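Local coordinates for choline dehydrogenase and related flavoproteins (Aspergillus oryzae, PDB 3Q9T), which is a formate oxidase of the glucose-methanol-choline oxidoreductase family, and carries 8-formyl-FAD, a modified flavin, at its catalytic site, at residues M180-I185 and E192-T197; V313-D318 and V481-P486; F358-K363 and Q389-L394. All coordinates share one frame; numbering follows the deposited sequence. Where two conformers were deposited one is given.

Interaction 1. Residues M180-I185 and E192-T197; sequences MGQPLI and EMDGLT
Two backbone hydrogen bonds flank Leu-184 and tie the loop 180-185 to the start of strand 195-204. Leu-196 N gives its hydrogen to Pro-183 O at 3.0 Å, and the donor lies in the carbonyl plane. Ile-185 N donates to Leu-196 O at 2.8 Å, nearly straight, with the donor 38° above that carbonyl plane. The two N-H bonds make a single beta bridge, Leu-184 with Leu-196. Leu-196 O also receives a CA-H contact from Leu-184. One step on, the Thr-197 hydroxyl, anti to its own backbone N, donates to Ile-185 O, although the position of that oxygen is less certain. At the solvent end, Gln-182 NE2 and Asp-194 OD1 are 4.2 Å apart and are joined by two waters. Each water accepts from the amide and donates to the carboxylate.

Packing fills in around these bonds. Ile-185 buries most: CG2 lies 3.5 Å from Asp-194 O and also meets the carbonyl carbon of Gly-195. Its CG1 is anti to the backbone N (chi1 -171°), and the extended chain brings CD1 alongside the backbone of Asp-194. Gly-195 has no side chain, and its CA comes within 3.1 Å of Pro-183 O. Leu-184 and Leu-196 lie side by side, with CD1 of the former 4.0 Å from CB of the latter.

Gly-181 ends helix 167-179 in a Schellman motif, with positive phi. Trp-177 of that helix donates from NE1 to Pro-183 O and packs on Leu-196. Strand 353-358 pairs with strand 195-204 through Gly-195 and Thr-197, and helix 454-473 touches Met-180 and Gln-182.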
loop_
_atom_site.group_PDB
_atom_site.type_symbol
_atom_site.label_atom_id
_atom_site.label_comp_id
_atom_site.label_asym_id
_atom_site.label_seq_id
_atom_site.Cartn_x
_atom_site.Cartn_y
_atom_site.Cartn_z
ATOM N N MET A 180 22.231 -7.948 29.496
ATOM C CA MET A 180 21.425 -8.992 28.883
ATOM C C MET A 180 22.241 -10.278 28.673
ATOM O O MET A 180 21.703 -11.301 28.277
ATOM C CB MET A 180 20.856 -8.506 27.544
ATOM C CG MET A 180 19.962 -7.283 27.647
ATOM S SD MET A 180 18.451 -7.641 28.567
ATOM C CE MET A 180 17.657 -8.778 27.455
ATOM N N GLY A 181 23.542 -10.225 28.930
ATOM C CA GLY A 181 24.370 -11.405 28.742
ATOM C C GLY A 181 24.820 -11.592 27.300
ATOM O O GLY A 181 25.078 -12.713 26.857
ATOM N N GLN A 182 24.895 -10.489 26.558
ATOM C CA GLN A 182 25.365 -10.507 25.172
ATOM C C GLN A 182 26.744 -9.873 25.112
ATOM O O GLN A 182 27.037 -8.931 25.853
ATOM C CB GLN A 182 24.406 -9.743 24.250
ATOM C CG GLN A 182 23.044 -10.390 24.089
ATOM C CD GLN A 182 23.138 -11.761 23.424
ATOM O OE1 GLN A 182 22.629 -12.748 23.947
ATOM N NE2 GLN A 182 23.803 -11.823 22.271
ATOM N N PRO A 183 27.589 -10.378 24.210
ATOM C CA PRO A 183 28.989 -9.958 24.151
ATOM C C PRO A 183 29.153 -8.607 23.480
ATOM O O PRO A 183 28.336 -8.222 22.646
ATOM C CB PRO A 183 29.646 -11.032 23.271
ATOM C CG PRO A 183 28.563 -12.058 22.973
ATOM C CD PRO A 183 27.262 -11.384 23.187
ATOM N N LEU A 184 30.196 -7.895 23.878
ATOM C CA LEU A 184 30.747 -6.799 23.102
ATOM C C LEU A 184 31.725 -7.388 22.073
ATOM O O LEU A 184 32.372 -8.404 22.337
ATOM C CB LEU A 184 31.504 -5.873 24.049
ATOM C CG LEU A 184 30.891 -4.529 24.454
ATOM C CD1 LEU A 184 29.358 -4.555 24.499
ATOM C CD2 LEU A 184 31.503 -4.058 25.771
ATOM N N ILE A 185 31.841 -6.762 20.906
ATOM C CA ILE A 185 32.780 -7.232 19.902
ATOM C C ILE A 185 33.256 -6.090 19.011
ATOM O O ILE A 185 32.465 -5.234 18.604
ATOM C CB ILE A 185 32.178 -8.367 19.029
ATOM C CG1 ILE A 185 33.261 -8.982 18.129
ATOM C CG2 ILE A 185 30.993 -7.849 18.194
ATOM C CD1 ILE A 185 32.829 -10.260 17.403
ATOM N N GLU A 192 33.447 -13.416 11.937
ATOM C CA GLU A 192 32.709 -13.564 13.180
ATOM C C GLU A 192 32.087 -12.226 13.460
ATOM O O GLU A 192 32.730 -11.194 13.254
ATOM C CB GLU A 192 33.652 -13.892 14.345
ATOM C CG GLU A 192 34.589 -15.036 14.095
ATOM C CD GLU A 192 34.090 -16.317 14.709
ATOM O OE1 GLU A 192 34.890 -16.976 15.410
ATOM O OE2 GLU A 192 32.902 -16.658 14.489
ATOM N N MET A 193 30.858 -12.225 13.959
ATOM C CA MET A 193 30.207 -10.947 14.235
ATOM C C MET A 193 29.239 -10.936 15.426
ATOM O O MET A 193 28.435 -10.021 15.552
ATOM C CB MET A 193 29.533 -10.410 12.965
ATOM C CG MET A 193 28.672 -11.434 12.216
ATOM S SD MET A 193 28.262 -10.877 10.531
ATOM C CE MET A 193 27.581 -9.258 10.888
ATOM N N ASP A 194 29.343 -11.912 16.322
ATOM C CA ASP A 194 28.428 -11.969 17.470
ATOM C C ASP A 194 28.663 -10.865 18.520
ATOM O O ASP A 194 29.670 -10.869 19.221
ATOM C CB ASP A 194 28.493 -13.349 18.134
ATOM C CG ASP A 194 27.417 -13.542 19.185
ATOM O OD1 ASP A 194 26.316 -12.976 19.045
ATOM O OD2 ASP A 194 27.670 -14.272 20.158
ATOM N N GLY A 195 27.726 -9.925 18.631
ATOM C CA GLY A 195 27.804 -8.920 19.678
ATOM C C GLY A 195 27.508 -7.478 19.291
ATOM O O GLY A 195 27.161 -7.172 18.144
ATOM N N LEU A 196 27.659 -6.588 20.266
ATOM C CA LEU A 196 27.522 -5.157 20.060
ATOM C C LEU A 196 28.885 -4.563 19.710
ATOM O O LEU A 196 29.862 -4.795 20.419
ATOM C CB LEU A 196 26.984 -4.498 21.324
ATOM C CG LEU A 196 26.683 -3.008 21.190
ATOM C CD1 LEU A 196 25.413 -2.784 20.354
ATOM C CD2 LEU A 196 26.552 -2.380 22.571
ATOM N N THR A 197 28.939 -3.795 18.620
ATOM C CA THR A 197 30.200 -3.291 18.098
ATOM C C THR A 197 30.175 -1.784 17.832
ATOM O O THR A 197 29.109 -1.195 17.636
ATOM C CB THR A 197 30.586 -4.030 16.786
ATOM O OG1 THR A 197 31.959 -3.762 16.453
ATOM C CG2 THR A 197 29.688 -3.606 15.636
HETATM O O HOH W 1 25.362 -10.636 20.650
HETATM O O HOH W 2 23.918 -13.728 20.313
#

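Interaction 2. Residues V313-D318 and V481-P486; sequences VLRVKD and VESEYP
Arg-315 and Glu-482 cross obliquely, with guanidinium and carboxylate only 3° from coplanar. The arginine chain is extended from CG to NE. This sets NE edge-on to Glu-482 OE1, in a long salt bridge of 3.4 Å whose hydrogen bond is weak. The stronger polar partner of the guanidinium is Thr-413, bound through NH1. Ser-483 OG touches Arg-315 CB at 3.4 Å. Lys-317 crosses Glu-482 at about a right angle, and its CG is 3.7 Å from OE2. Water links OE2 to Asp-318 N.

Antiparallel strands 308-316 and 481-485 meet here at a classic beta bulge. Glu-482 N and Ser-483 N both donate to Arg-315 O, at 2.9 and 3.2 Å. Arg-315 N returns a bond to Ser-483 O. One sheet face carries Val-313, Arg-315, Ser-483 and Tyr-485; the other carries Leu-314, Val-316, Val-481 and Glu-484. On the latter, Leu-314 CD1 reaches Val-481 CG2 at 3.9 Å, and its CD2 lies against Glu-484 CG. Helix 454-473 covers Leu-314 and Val-481.

The bulge turns Glu-482 toward the neighbouring strand. Its carboxylate therefore sits beside Arg-315 and near Lys-317 NZ, and both positive charges would tend to stabilise its ionised form.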
loop_
_atom_site.group_PDB
_atom_site.type_symbol
_atom_site.label_atom_id
_atom_site.label_comp_id
_atom_site.label_asym_id
_atom_site.label_seq_id
_atom_site.Cartn_x
_atom_site.Cartn_y
_atom_site.Cartn_z
ATOM N N VAL A 313 10.562 3.748 17.279
ATOM C CA VAL A 313 11.111 4.918 17.968
ATOM C C VAL A 313 10.746 4.966 19.460
ATOM O O VAL A 313 9.596 4.745 19.841
ATOM C CB VAL A 313 10.622 6.218 17.321
ATOM C CG1 VAL A 313 10.965 7.430 18.212
ATOM C CG2 VAL A 313 11.209 6.372 15.909
ATOM N N LEU A 314 11.739 5.246 20.300
ATOM C CA LEU A 314 11.485 5.572 21.691
ATOM C C LEU A 314 11.807 7.036 21.963
ATOM O O LEU A 314 12.834 7.546 21.532
ATOM C CB LEU A 314 12.337 4.708 22.620
ATOM C CG LEU A 314 12.181 3.202 22.479
ATOM C CD1 LEU A 314 13.058 2.495 23.525
ATOM C CD2 LEU A 314 10.709 2.845 22.635
ATOM N N ARG A 315 10.937 7.706 22.706
ATOM C CA ARG A 315 11.291 8.997 23.254
ATOM C C ARG A 315 12.199 8.730 24.445
ATOM O O ARG A 315 11.952 7.845 25.258
ATOM C CB ARG A 315 10.062 9.799 23.662
ATOM C CG ARG A 315 10.403 11.123 24.320
ATOM C CD ARG A 315 9.158 11.952 24.543
ATOM N NE ARG A 315 9.470 13.262 25.101
ATOM C CZ ARG A 315 9.025 14.408 24.597
ATOM N NH1 ARG A 315 8.263 14.397 23.514
ATOM N NH2 ARG A 315 9.350 15.566 25.167
ATOM N N VAL A 316 13.269 9.496 24.531
ATOM C CA VAL A 316 14.333 9.174 25.446
ATOM C C VAL A 316 14.591 10.464 26.208
ATOM O O VAL A 316 14.136 11.513 25.773
ATOM C CB VAL A 316 15.536 8.669 24.632
ATOM C CG1 VAL A 316 16.577 9.745 24.470
ATOM C CG2 VAL A 316 16.083 7.402 25.234
ATOM N N LYS A 317 15.254 10.397 27.361
ATOM C CA LYS A 317 15.469 11.598 28.169
ATOM C C LYS A 317 16.258 12.685 27.443
ATOM O O LYS A 317 17.150 12.391 26.635
ATOM C CB LYS A 317 16.172 11.252 29.471
ATOM C CG LYS A 317 15.298 10.499 30.440
ATOM C CD LYS A 317 15.929 10.482 31.836
ATOM C CE LYS A 317 15.087 9.656 32.799
ATOM N NZ LYS A 317 13.638 9.699 32.423
ATOM N N ASP A 318 15.942 13.941 27.739
ATOM C CA ASP A 318 16.651 15.052 27.116
ATOM C C ASP A 318 18.161 14.820 27.174
ATOM O O ASP A 318 18.693 14.454 28.225
ATOM C CB ASP A 318 16.313 16.382 27.797
ATOM C CG ASP A 318 14.946 16.926 27.397
ATOM O OD1 ASP A 318 14.281 16.334 26.508
ATOM O OD2 ASP A 318 14.550 17.970 27.966
ATOM N N VAL A 481 14.521 5.683 28.996
ATOM C CA VAL A 481 13.320 5.594 28.195
ATOM C C VAL A 481 12.137 6.339 28.817
ATOM O O VAL A 481 11.782 6.107 29.972
ATOM C CB VAL A 481 12.923 4.134 27.970
ATOM C CG1 VAL A 481 11.595 4.067 27.220
ATOM C CG2 VAL A 481 14.025 3.393 27.215
ATOM N N GLU A 482 11.533 7.228 28.030
ATOM C CA GLU A 482 10.379 8.010 28.466
ATOM C C GLU A 482 9.088 7.508 27.850
ATOM O O GLU A 482 8.085 7.438 28.535
ATOM C CB GLU A 482 10.542 9.506 28.139
ATOM C CG GLU A 482 11.657 10.195 28.920
ATOM C CD GLU A 482 11.562 11.723 28.881
ATOM O OE1 GLU A 482 10.836 12.269 28.011
ATOM O OE2 GLU A 482 12.206 12.376 29.736
ATOM N N SER A 483 9.084 7.208 26.551
ATOM C CA SER A 483 7.866 6.668 25.941
ATOM C C SER A 483 8.086 6.060 24.552
ATOM O O SER A 483 9.156 6.222 23.964
ATOM C CB SER A 483 6.757 7.732 25.906
ATOM O OG SER A 483 7.111 8.809 25.061
ATOM N N GLU A 484 7.079 5.330 24.065
ATOM C CA GLU A 484 7.101 4.715 22.741
ATOM C C GLU A 484 6.420 5.671 21.776
ATOM O O GLU A 484 5.400 6.260 22.104
ATOM C CB GLU A 484 6.321 3.391 22.730
ATOM C CG GLU A 484 6.838 2.302 23.671
ATOM C CD GLU A 484 6.109 0.968 23.475
ATOM O OE1 GLU A 484 6.125 0.429 22.340
ATOM O OE2 GLU A 484 5.502 0.468 24.451
ATOM N N TYR A 485 6.979 5.825 20.586
ATOM C CA TYR A 485 6.358 6.656 19.577
ATOM C C TYR A 485 6.060 5.771 18.383
ATOM O O TYR A 485 6.895 4.958 18.001
ATOM C CB TYR A 485 7.294 7.787 19.184
ATOM C CG TYR A 485 6.716 8.693 18.133
ATOM C CD1 TYR A 485 5.846 9.722 18.473
ATOM C CD2 TYR A 485 7.033 8.516 16.794
ATOM C CE1 TYR A 485 5.312 10.544 17.507
ATOM C CE2 TYR A 485 6.508 9.333 15.822
ATOM C CZ TYR A 485 5.649 10.348 16.181
ATOM O OH TYR A 485 5.125 11.155 15.196
ATOM N N PRO A 486 4.866 5.912 17.787
ATOM C CA PRO A 486 3.788 6.840 18.145
ATOM C C PRO A 486 2.716 6.223 19.040
ATOM O O PRO A 486 1.779 6.925 19.415
ATOM C CB PRO A 486 3.167 7.163 16.792
ATOM C CG PRO A 486 3.286 5.862 16.044
ATOM C CD PRO A 486 4.603 5.246 16.500
HETATM O O HOH W 3 8.008 4.003 15.852
HETATM O O HOH W 4 13.689 14.672 29.630
#

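Interaction 3. Residues F358-K363 and Q389-L394; sequences FPRIDK and QPHFEL
The residues after strand 353-358 cross the lead-in to strand 392-397, its antiparallel neighbour in the large mixed sheet of this GMC-family enzyme. Pro-359 O takes the main backbone bond from His-391 N at 2.9 Å, and a weak one from Phe-392 N. Ile-361, at the N-cap position of helix 362-365, donates its N-H to His-391 ND1 at 3.0 Å, only 6° out of the ring plane. ND1 is thus an acceptor.

The other ring nitrogen, NE2, bonds to Asp-382 and lies over a face of the Arg-360 guanidinium. Arg-360 bends at chi3 (59°) and grips Asp-362 side-on. Arg-360 NE meets Asp-362 OD2 at 2.8 Å and NH2 meets OD1 of the same aspartate at 3.0 Å, both on syn lone pairs. NH1 bonds to Ser-385 O and weakly to Gln-389 O, and NH2 forms a salt bridge with Asp-382. Both aspartates probably stabilise the guanidinium charge, Asp-382 being shared with His-391.

Apolar contacts flank this network. Pro-359 CG meets Leu-394 CD1 at 3.7 Å, and helix 454-473 packs on both residues. Phe-358 CE2 meets Glu-393 CB at 3.5 Å. The Glu-393 carboxylate accepts from Arg-553 N through OE2. Ile-361 CD1 touches Phe-392 CE2 at the ring edge, 3.6 Å away.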
loop_
_atom_site.group_PDB
_atom_site.type_symbol
_atom_site.label_atom_id
_atom_site.label_comp_id
_atom_site.label_asym_id
_atom_site.label_seq_id
_atom_site.Cartn_x
_atom_site.Cartn_y
_atom_site.Cartn_z
ATOM N N PHE A 358 24.734 -7.353 16.663
ATOM C CA PHE A 358 24.508 -8.538 15.837
ATOM C C PHE A 358 24.217 -9.777 16.690
ATOM O O PHE A 358 25.068 -10.647 16.854
ATOM C CB PHE A 358 25.701 -8.774 14.903
ATOM C CG PHE A 358 25.942 -7.645 13.930
ATOM C CD1 PHE A 358 26.892 -6.678 14.192
ATOM C CD2 PHE A 358 25.201 -7.550 12.756
ATOM C CE1 PHE A 358 27.108 -5.645 13.290
ATOM C CE2 PHE A 358 25.419 -6.531 11.855
ATOM C CZ PHE A 358 26.368 -5.575 12.124
ATOM N N PRO A 359 23.002 -9.857 17.236
ATOM C CA PRO A 359 22.678 -10.933 18.169
ATOM C C PRO A 359 22.048 -12.130 17.484
ATOM O O PRO A 359 21.583 -12.031 16.353
ATOM C CB PRO A 359 21.625 -10.285 19.055
ATOM C CG PRO A 359 20.869 -9.413 18.093
ATOM C CD PRO A 359 21.930 -8.846 17.171
ATOM N N ARG A 360 22.068 -13.261 18.171
ATOM C CA ARG A 360 21.159 -14.354 17.876
ATOM C C ARG A 360 20.066 -14.269 18.935
ATOM O O ARG A 360 20.248 -13.637 19.981
ATOM C CB ARG A 360 21.868 -15.715 17.920
ATOM C CG ARG A 360 22.862 -15.925 16.766
ATOM C CD ARG A 360 23.449 -17.337 16.765
ATOM N NE ARG A 360 22.413 -18.357 16.640
ATOM C CZ ARG A 360 22.097 -18.960 15.503
ATOM N NH1 ARG A 360 22.751 -18.655 14.387
ATOM N NH2 ARG A 360 21.135 -19.870 15.475
ATOM N N ILE A 361 18.921 -14.881 18.664
ATOM C CA ILE A 361 17.802 -14.803 19.587
ATOM C C ILE A 361 17.190 -16.179 19.737
ATOM O O ILE A 361 15.971 -16.337 19.828
ATOM C CB ILE A 361 16.755 -13.785 19.107
ATOM C CG1 ILE A 361 16.177 -14.210 17.758
ATOM C CG2 ILE A 361 17.370 -12.379 19.001
ATOM C CD1 ILE A 361 14.793 -13.635 17.523
ATOM N N ASP A 362 18.057 -17.185 19.751
ATOM C CA ASP A 362 17.609 -18.564 19.910
ATOM C C ASP A 362 16.613 -18.740 21.063
ATOM O O ASP A 362 15.598 -19.429 20.933
ATOM C CB ASP A 362 18.811 -19.502 20.065
ATOM C CG ASP A 362 19.703 -19.493 18.834
ATOM O OD1 ASP A 362 19.496 -20.341 17.932
ATOM O OD2 ASP A 362 20.588 -18.611 18.753
ATOM N N LYS A 363 16.869 -18.092 22.181
ATOM C CA LYS A 363 16.045 -18.393 23.338
ATOM C C LYS A 363 14.673 -17.726 23.201
ATOM O O LYS A 363 13.707 -18.175 23.798
ATOM C CB LYS A 363 16.741 -17.990 24.625
ATOM C CG LYS A 363 16.641 -16.495 24.929
ATOM C CD LYS A 363 17.559 -16.107 26.073
ATOM C CE LYS A 363 17.238 -14.723 26.616
ATOM N NZ LYS A 363 18.199 -14.362 27.688
ATOM N N GLN A 389 25.476 -17.773 12.166
ATOM C CA GLN A 389 25.315 -16.370 11.769
ATOM C C GLN A 389 24.388 -15.609 12.720
ATOM O O GLN A 389 23.574 -16.222 13.423
ATOM C CB GLN A 389 24.721 -16.278 10.356
ATOM C CG GLN A 389 25.526 -16.939 9.258
ATOM C CD GLN A 389 24.910 -18.253 8.794
ATOM O OE1 GLN A 389 24.831 -18.524 7.591
ATOM N NE2 GLN A 389 24.475 -19.080 9.748
ATOM N N PRO A 390 24.465 -14.269 12.719
ATOM C CA PRO A 390 23.514 -13.494 13.519
ATOM C C PRO A 390 22.098 -13.747 13.021
ATOM O O PRO A 390 21.917 -14.271 11.920
ATOM C CB PRO A 390 23.880 -12.042 13.195
ATOM C CG PRO A 390 25.276 -12.094 12.667
ATOM C CD PRO A 390 25.411 -13.413 11.986
ATOM N N HIS A 391 21.108 -13.384 13.826
ATOM C CA HIS A 391 19.733 -13.290 13.347
ATOM C C HIS A 391 19.379 -11.857 12.951
ATOM O O HIS A 391 18.583 -11.636 12.031
ATOM C CB HIS A 391 18.764 -13.795 14.411
ATOM C CG HIS A 391 18.821 -15.270 14.616
ATOM N ND1 HIS A 391 18.796 -15.850 15.865
ATOM C CD2 HIS A 391 18.905 -16.288 13.727
ATOM C CE1 HIS A 391 18.846 -17.165 15.739
ATOM N NE2 HIS A 391 18.922 -17.457 14.451
ATOM N N PHE A 392 19.968 -10.882 13.640
ATOM C CA PHE A 392 19.638 -9.481 13.386
ATOM C C PHE A 392 20.847 -8.583 13.309
ATOM O O PHE A 392 21.898 -8.894 13.857
ATOM C CB PHE A 392 18.696 -8.933 14.458
ATOM C CG PHE A 392 17.327 -9.534 14.408
ATOM C CD1 PHE A 392 16.301 -8.883 13.732
ATOM C CD2 PHE A 392 17.072 -10.770 15.008
ATOM C CE1 PHE A 392 15.029 -9.456 13.668
ATOM C CE2 PHE A 392 15.811 -11.347 14.952
ATOM C CZ PHE A 392 14.784 -10.694 14.276
ATOM N N GLU A 393 20.682 -7.479 12.585
ATOM C CA GLU A 393 21.498 -6.294 12.810
ATOM C C GLU A 393 20.578 -5.305 13.493
ATOM O O GLU A 393 19.507 -4.970 12.968
ATOM C CB GLU A 393 22.054 -5.692 11.514
ATOM C CG GLU A 393 22.550 -4.255 11.702
ATOM C CD GLU A 393 23.361 -3.712 10.518
ATOM O OE1 GLU A 393 23.670 -2.496 10.518
ATOM O OE2 GLU A 393 23.710 -4.487 9.599
ATOM N N LEU A 394 20.976 -4.875 14.683
ATOM C CA LEU A 394 20.240 -3.864 15.425
ATOM C C LEU A 394 20.978 -2.535 15.384
ATOM O O LEU A 394 22.030 -2.368 16.014
ATOM C CB LEU A 394 20.042 -4.312 16.868
ATOM C CG LEU A 394 19.328 -5.646 16.976
ATOM C CD1 LEU A 394 19.220 -6.106 18.451
ATOM C CD2 LEU A 394 17.960 -5.529 16.306
#

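In the fold
All three interactions reach one large mixed sheet. Interaction 3 is buried, while interactions 1 and 2 are only partly so. Interactions 1 and 3 touch: Gly-195 O probably bonds to Phe-358 N, and Met-193 packs on Phe-358 and Pro-390. Both approach the flavin, Glu-393 to about 7 Å and Met-193 to about 11 Å from side chain to cofactor. Interaction 2 lies about 25 Å from interaction 1, centre to centre, away from the annotated sites. Helix 454-473 reaches all three. Their chemistry differs: water joins the polar ends in interaction 1, a long ion pair borders interaction 2, and His-391, Arg-360 and Asp-362 form a polar cluster in interaction 3.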